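Local coordinates for protein antibiotic biosynthesis monooxygenase (Thermus thermophilus, PDB 1IUJ) that is of unknown function but binds zinc ions and, like other members of its family, may act as a monooxygenase, at residues B[20-23]-B[24-27]; B[27-30]-B[31-34]; B[60-63]-B[64-68]. All coordinates share one frame; numbering follows the deposited sequence.

In the fold
Interactions 1 and 2 follow one another on helix 15-29 and share Arg27, while interaction 3 lies on helix 59-66; both helices lie against the antiparallel sheet. Interaction 1 is partly buried and rests on an aromatic ring beneath an arginine chain, close to the sheet and the second subunit. Interaction 2 lies at the surface, where the helix gives way to a turn, and relies on one backbone bond, a bridging water and a small apolar patch. Interaction 3, also at the surface, combines helical bonding with carboxylates that hold zinc. The last two meet directly: Met32 CG lies 3.5 Å from Trp65 CD1, and Val29 packs on the same indole.

Interaction 1: residues B[20-23]-B[24-27]; sequences EAFR and QRAR
The phenyl ring of Phe22 and the guanidinium of Arg25, three residues on, lie partly over one another. One face of the ring receives Arg25 CB, which sits 3.8 Å from the ring centroid and only 8° off the ring normal, a CH-pi contact. From there the arginine chain runs across the ring towards its rim, where Arg25 NE comes to 3.2 Å from Phe22 CE1. This places CE1 over one face of the guanidinium, whose plane is turned 24° from that of the ring. Two torsions make the overlap possible. The ring carbon Phe22 CG stands opposite the backbone N (chi1 -155°), bringing the ring down the helix, and a bend at chi3 carries the arginine head past it. Arginine suits this place because its methylene chain can lie on an aromatic face while its charged end reaches beyond; here the Arg25 side chain touches Arg77 and His75 and comes, at its nearest atom, to about 4 Å from a bound zinc ion.

Both residues belong to helix 15-29, which packs on the antiparallel sheet in the ferredoxin-like fold of dimeric alpha+beta barrel proteins. Phe22 faces strand 35-43 and touches Asn38 and Val40, a fitting position for a large apolar ring. Ala26, one turn along, adds its small methyl, with CB 4.3 Å from Phe22 CE2, and lies close enough to the sheet to meet Asn38; Leu99 of the second subunit packs against it and Arg23.

The backbone bonds are of uneven strength. Ala26 N donates to Phe22 O at 3.2 Å, whereas the bond from Arg27 N to Arg23 O is weak. On the exposed side the Gln24 chain folds back along the helix, and Gln24 NE2 lies 2.9 Å from Glu20 O.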
loop_
_atom_site.group_PDB
_atom_site.type_symbol
_atom_site.label_atom_id
_atom_site.label_comp_id
_atom_site.label_asym_id
_atom_site.label_seq_id
_atom_site.Cartn_x
_atom_site.Cartn_y
_atom_site.Cartn_z
ATOM N N GLU B 20 -7.381 11.746 13.569
ATOM C CA GLU B 20 -8.320 12.873 13.611
ATOM C C GLU B 20 -7.758 13.966 12.730
ATOM O O GLU B 20 -8.472 14.536 11.904
ATOM C CB GLU B 20 -8.459 13.389 15.057
ATOM C CG GLU B 20 -9.879 13.731 15.521
ATOM C CD GLU B 20 -10.012 13.848 17.054
ATOM O OE1 GLU B 20 -10.975 14.508 17.541
ATOM O OE2 GLU B 20 -9.155 13.296 17.789
ATOM N N ALA B 21 -6.460 14.225 12.879
ATOM C CA ALA B 21 -5.761 15.191 12.047
ATOM C C ALA B 21 -5.772 14.779 10.568
ATOM O O ALA B 21 -6.030 15.608 9.692
ATOM C CB ALA B 21 -4.330 15.417 12.559
ATOM N N PHE B 22 -5.523 13.506 10.272
ATOM C CA PHE B 22 -5.526 13.062 8.883
ATOM C C PHE B 22 -6.889 12.923 8.181
ATOM O O PHE B 22 -6.973 12.872 6.938
ATOM C CB PHE B 22 -4.701 11.805 8.644
ATOM C CG PHE B 22 -4.246 11.718 7.238
ATOM C CD1 PHE B 22 -2.919 11.962 6.900
ATOM C CD2 PHE B 22 -5.186 11.503 6.214
ATOM C CE1 PHE B 22 -2.538 11.920 5.566
ATOM C CE2 PHE B 22 -4.818 11.478 4.866
ATOM C CZ PHE B 22 -3.487 11.689 4.554
ATOM N N ARG B 23 -7.945 12.842 8.972
ATOM C CA ARG B 23 -9.288 12.867 8.413
ATOM C C ARG B 23 -9.476 14.183 7.652
ATOM O O ARG B 23 -10.081 14.216 6.560
ATOM C CB ARG B 23 -10.296 12.714 9.544
ATOM C CG ARG B 23 -11.753 12.688 9.120
ATOM C CD ARG B 23 -12.668 12.282 10.249
ATOM N NE ARG B 23 -13.238 10.941 10.064
ATOM C CZ ARG B 23 -12.723 9.799 10.538
ATOM N NH1 ARG B 23 -13.359 8.652 10.300
ATOM N NH2 ARG B 23 -11.588 9.783 11.249
ATOM N N GLN B 24 -8.927 15.255 8.215
ATOM C CA GLN B 24 -8.981 16.568 7.563
ATOM C C GLN B 24 -8.194 16.649 6.248
ATOM O O GLN B 24 -8.649 17.271 5.296
ATOM C CB GLN B 24 -8.574 17.664 8.531
ATOM C CG GLN B 24 -9.775 18.251 9.251
ATOM C CD GLN B 24 -9.580 18.306 10.743
ATOM O OE1 GLN B 24 -9.323 19.378 11.299
ATOM N NE2 GLN B 24 -9.719 17.159 11.404
ATOM N N ARG B 25 -7.033 16.000 6.180
ATOM C CA ARG B 25 -6.223 16.001 4.970
ATOM C C ARG B 25 -6.920 15.281 3.828
ATOM O O ARG B 25 -6.838 15.718 2.675
ATOM C CB ARG B 25 -4.866 15.360 5.232
ATOM C CG ARG B 25 -3.898 16.245 5.944
ATOM C CD ARG B 25 -2.544 15.597 6.142
ATOM N NE ARG B 25 -1.948 15.037 4.924
ATOM C CZ ARG B 25 -0.633 14.982 4.716
ATOM N NH1 ARG B 25 0.145 15.517 5.642
ATOM N NH2 ARG B 25 -0.102 14.448 3.593
ATOM N N ALA B 26 -7.626 14.195 4.144
ATOM C CA ALA B 26 -8.344 13.471 3.111
ATOM C C ALA B 26 -9.447 14.391 2.564
ATOM O O ALA B 26 -9.751 14.327 1.402
ATOM C CB ALA B 26 -8.923 12.165 3.651
ATOM N N ARG B 27 -10.020 15.244 3.417
ATOM C CA ARG B 27 -11.051 16.191 2.973
ATOM C C ARG B 27 -10.523 17.175 1.914
ATOM O O ARG B 27 -11.204 17.461 0.930
ATOM C CB ARG B 27 -11.675 16.941 4.163
ATOM C CG ARG B 27 -12.719 16.105 4.905
ATOM C CD ARG B 27 -13.064 16.612 6.296
ATOM N NE ARG B 27 -14.219 17.507 6.326
ATOM C CZ ARG B 27 -14.183 18.783 6.715
ATOM N NH1 ARG B 27 -15.305 19.500 6.717
ATOM N NH2 ARG B 27 -13.037 19.349 7.105
#

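Interaction 2: residues B[27-30]-B[31-34]; sequences RLVD and RMPG
Val29 and Met32 are joined first through their backbones: Met32 N donates to Val29 O at 3.1 Å, with an N-H...O angle of 155°. The donor lies well above the carbonyl plane, 56° out of it, an approach that goes with the tight reversal of a type I beta turn running from Val29 to Met32. A water makes the second polar link, giving a hydrogen to Leu28 O at 2.7 Å and accepting one from Arg31 N at 2.7 Å. It thus spans the separation between a carbonyl of the last helical turn and an amide of the turn that follows.

The turn takes the chain from helix 15-29 towards strand 35-43, the first helix-to-strand connection of the ferredoxin-like fold, and its residues divide between solvent and protein accordingly. Asp30 and Arg31, at the two middle positions, are polar and exposed; Asp30 also packs on Ser101 of the second subunit.

Apolar packing is left to the two ends of the turn. Val29 CG2 meets Met32 CG at 3.9 Å, and the two side chains cross at about a right angle. Met32 CG stands opposite its own carbonyl carbon (chi1 -68°), which brings it to 3.3 Å from Val29 O. Further bends let this flexible thioether side chain fit against the aromatic Trp56, which also receives the compact, branched Val29; Phe35 touches Val29 as well.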
loop_
_atom_site.group_PDB
_atom_site.type_symbol
_atom_site.label_atom_id
_atom_site.label_comp_id
_atom_site.label_asym_id
_atom_site.label_seq_id
_atom_site.Cartn_x
_atom_site.Cartn_y
_atom_site.Cartn_z
ATOM N N ARG B 27 -10.020 15.244 3.417
ATOM C CA ARG B 27 -11.051 16.191 2.973
ATOM C C ARG B 27 -10.523 17.175 1.914
ATOM O O ARG B 27 -11.204 17.461 0.930
ATOM C CB ARG B 27 -11.675 16.941 4.163
ATOM C CG ARG B 27 -12.719 16.105 4.905
ATOM C CD ARG B 27 -13.064 16.612 6.296
ATOM N NE ARG B 27 -14.219 17.507 6.326
ATOM C CZ ARG B 27 -14.183 18.783 6.715
ATOM N NH1 ARG B 27 -15.305 19.500 6.717
ATOM N NH2 ARG B 27 -13.037 19.349 7.105
ATOM N N LEU B 28 -9.303 17.666 2.105
ATOM C CA LEU B 28 -8.740 18.684 1.217
ATOM C C LEU B 28 -8.293 18.132 -0.144
ATOM O O LEU B 28 -8.209 18.893 -1.111
ATOM C CB LEU B 28 -7.572 19.412 1.902
ATOM C CG LEU B 28 -7.938 20.437 2.978
ATOM C CD1 LEU B 28 -6.787 20.677 3.906
ATOM C CD2 LEU B 28 -8.373 21.747 2.320
ATOM N N VAL B 29 -8.005 16.831 -0.217
ATOM C CA VAL B 29 -7.547 16.194 -1.463
ATOM C C VAL B 29 -8.697 15.726 -2.367
ATOM O O VAL B 29 -8.477 15.406 -3.532
ATOM C CB VAL B 29 -6.578 15.016 -1.178
ATOM C CG1 VAL B 29 -7.325 13.772 -0.690
ATOM C CG2 VAL B 29 -5.708 14.693 -2.408
ATOM N N ASP B 30 -9.926 15.710 -1.846
ATOM C CA ASP B 30 -11.080 15.170 -2.607
ATOM C C ASP B 30 -11.397 15.796 -3.976
ATOM O O ASP B 30 -11.763 15.086 -4.925
ATOM C CB ASP B 30 -12.348 15.170 -1.744
ATOM C CG ASP B 30 -12.403 13.984 -0.798
ATOM O OD1 ASP B 30 -13.362 13.902 0.007
ATOM O OD2 ASP B 30 -11.540 13.080 -0.779
ATOM N N ARG B 31 -11.284 17.112 -4.086
ATOM C CA ARG B 31 -11.656 17.772 -5.332
ATOM C C ARG B 31 -10.475 17.807 -6.293
ATOM O O ARG B 31 -10.582 18.320 -7.408
ATOM C CB ARG B 31 -12.188 19.183 -5.062
ATOM C CG ARG B 31 -13.713 19.282 -5.109
ATOM C CD ARG B 31 -14.316 20.246 -4.091
ATOM N NE ARG B 31 -15.100 21.303 -4.725
ATOM C CZ ARG B 31 -15.980 22.074 -4.089
ATOM N NH1 ARG B 31 -16.211 21.899 -2.796
ATOM N NH2 ARG B 31 -16.643 23.016 -4.751
ATOM N N MET B 32 -9.339 17.260 -5.854
ATOM C CA MET B 32 -8.106 17.425 -6.606
ATOM C C MET B 32 -8.172 16.726 -7.955
ATOM O O MET B 32 -8.550 15.566 -8.046
ATOM C CB MET B 32 -6.872 16.964 -5.805
ATOM C CG MET B 32 -6.529 17.822 -4.591
ATOM S SD MET B 32 -6.301 19.557 -4.979
ATOM C CE MET B 32 -5.070 19.478 -6.390
ATOM N N PRO B 33 -7.863 17.455 -9.017
ATOM C CA PRO B 33 -7.784 16.850 -10.343
ATOM C C PRO B 33 -6.964 15.565 -10.317
ATOM O O PRO B 33 -5.845 15.573 -9.799
ATOM C CB PRO B 33 -7.043 17.911 -11.152
ATOM C CG PRO B 33 -7.493 19.197 -10.522
ATOM C CD PRO B 33 -7.654 18.918 -9.053
ATOM N N GLY B 34 -7.513 14.484 -10.855
ATOM C CA GLY B 34 -6.740 13.254 -10.980
ATOM C C GLY B 34 -6.670 12.448 -9.698
ATOM O O GLY B 34 -6.115 11.338 -9.682
HETATM O O HOH W 1 -10.463 19.159 -2.510
#

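Interaction 3: residues B[60-63]-B[64-68]; sequences EAFR and AWTES. With ZN (zinc ion), chain F; ZN (zinc ion), chain D.
Helix 59-66, on the zinc-bearing surface of the protein, is held by backbone bonds four residues apart, from Ala64 N to Glu60 O, Trp65 N to Ala61 O and Thr66 N to Phe62 O, the last at 3.0 Å. Side chains add to them. Thr66 CG2 lies over one face of the Phe62 ring, offset toward the rim and 3.8 Å from its centroid. Thr66 OG1, placed between its backbone N and carbonyl carbon (chi1 65°), donates to Arg63 O at 2.8 Å. Threonine therefore suits this place twice, its methyl covering a ring and its hydroxyl gripping a carbonyl near the helix end. Phe62 CD2 also approaches the edge of the Trp65 indole, which meets Phe71 edge-to-face and touches Trp56.

On the outer side, Glu60 OE1 binds one zinc ion at 1.9 Å and forms a salt bridge with Arg63 NH1, which donates to it only weakly at 3.3 Å. Glu67 OE1 binds another zinc ion at 1.9 Å. The metals probably offset the carboxylates' negative charge.

Beyond Glu67, where helical geometry ends, Ser68 OG donates to Trp65 O on a lone pair in the carbonyl plane and also caps Phe71 N, the arrangement of an N-cap serine linking one helix to the next.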
loop_
_atom_site.group_PDB
_atom_site.type_symbol
_atom_site.label_atom_id
_atom_site.label_comp_id
_atom_site.label_asym_id
_atom_site.label_seq_id
_atom_site.Cartn_x
_atom_site.Cartn_y
_atom_site.Cartn_z
ATOM N N GLU B 60 1.940 13.130 -12.634
ATOM C CA GLU B 60 1.757 14.565 -12.834
ATOM C C GLU B 60 0.648 15.109 -11.926
ATOM O O GLU B 60 0.771 16.195 -11.370
ATOM C CB GLU B 60 1.508 14.858 -14.314
ATOM C CG GLU B 60 1.414 16.358 -14.664
ATOM C CD GLU B 60 2.682 17.141 -14.353
ATOM O OE1 GLU B 60 3.753 16.546 -14.146
ATOM O OE2 GLU B 60 2.634 18.396 -14.347
ATOM N N ALA B 61 -0.452 14.366 -11.818
ATOM C CA ALA B 61 -1.536 14.777 -10.922
ATOM C C ALA B 61 -1.059 14.888 -9.466
ATOM O O ALA B 61 -1.394 15.856 -8.773
ATOM C CB ALA B 61 -2.738 13.828 -11.061
ATOM N N PHE B 62 -0.274 13.903 -9.003
ATOM C CA PHE B 62 0.413 14.014 -7.743
ATOM C C PHE B 62 1.299 15.257 -7.644
ATOM O O PHE B 62 1.218 15.995 -6.644
ATOM C CB PHE B 62 1.211 12.733 -7.489
ATOM C CG PHE B 62 2.167 12.857 -6.384
ATOM C CD1 PHE B 62 3.536 13.042 -6.650
ATOM C CD2 PHE B 62 1.717 12.779 -5.066
ATOM C CE1 PHE B 62 4.442 13.159 -5.652
ATOM C CE2 PHE B 62 2.619 12.893 -4.030
ATOM C CZ PHE B 62 4.027 13.063 -4.331
ATOM N N ARG B 63 2.119 15.524 -8.659
ATOM C CA ARG B 63 3.005 16.695 -8.582
ATOM C C ARG B 63 2.202 17.996 -8.455
ATOM O O ARG B 63 2.536 18.840 -7.662
ATOM C CB ARG B 63 3.926 16.820 -9.776
ATOM C CG ARG B 63 4.828 15.571 -10.035
ATOM C CD ARG B 63 4.934 15.166 -11.560
ATOM N NE ARG B 63 6.176 14.490 -12.004
ATOM C CZ ARG B 63 6.348 13.830 -13.153
ATOM N NH1 ARG B 63 5.372 13.688 -14.044
ATOM N NH2 ARG B 63 7.531 13.261 -13.417
ATOM N N ALA B 64 1.127 18.131 -9.215
ATOM C CA ALA B 64 0.295 19.338 -9.124
ATOM C C ALA B 64 -0.271 19.497 -7.709
ATOM O O ALA B 64 -0.296 20.587 -7.108
ATOM C CB ALA B 64 -0.798 19.267 -10.148
ATOM N N TRP B 65 -0.701 18.379 -7.145
ATOM C CA TRP B 65 -1.180 18.387 -5.798
ATOM C C TRP B 65 -0.137 18.870 -4.787
ATOM O O TRP B 65 -0.436 19.680 -3.925
ATOM C CB TRP B 65 -1.649 16.995 -5.413
ATOM C CG TRP B 65 -2.200 17.076 -4.072
ATOM C CD1 TRP B 65 -3.160 17.973 -3.637
ATOM C CD2 TRP B 65 -1.808 16.335 -2.939
ATOM N NE1 TRP B 65 -3.387 17.802 -2.300
ATOM C CE2 TRP B 65 -2.577 16.794 -1.844
ATOM C CE3 TRP B 65 -0.898 15.310 -2.727
ATOM C CZ2 TRP B 65 -2.463 16.251 -0.561
ATOM C CZ3 TRP B 65 -0.782 14.768 -1.458
ATOM C CH2 TRP B 65 -1.556 15.243 -0.386
ATOM N N THR B 66 1.096 18.376 -4.868
ATOM C CA THR B 66 2.137 18.816 -3.928
ATOM C C THR B 66 2.404 20.313 -3.976
ATOM O O THR B 66 2.885 20.870 -3.012
ATOM C CB THR B 66 3.488 18.072 -4.085
ATOM O OG1 THR B 66 4.063 18.373 -5.382
ATOM C CG2 THR B 66 3.313 16.536 -4.035
ATOM N N GLU B 67 2.078 20.953 -5.100
ATOM C CA GLU B 67 2.298 22.373 -5.250
ATOM C C GLU B 67 1.075 23.230 -4.918
ATOM O O GLU B 67 1.154 24.449 -5.053
ATOM C CB GLU B 67 2.810 22.659 -6.657
ATOM C CG GLU B 67 4.228 22.084 -6.829
ATOM C CD GLU B 67 4.742 22.115 -8.254
ATOM O OE1 GLU B 67 4.077 22.607 -9.172
ATOM O OE2 GLU B 67 5.834 21.540 -8.445
ATOM N N SER B 68 0.008 22.602 -4.428
ATOM C CA SER B 68 -1.282 23.276 -4.224
ATOM C C SER B 68 -1.468 23.867 -2.836
ATOM O O SER B 68 -0.921 23.395 -1.857
ATOM C CB SER B 68 -2.415 22.282 -4.519
ATOM O OG SER B 68 -2.601 21.341 -3.477
HETATM ZN ZN ZN F . 5.291 17.671 -14.067
HETATM ZN ZN ZN D . 4.943 23.129 -10.836
#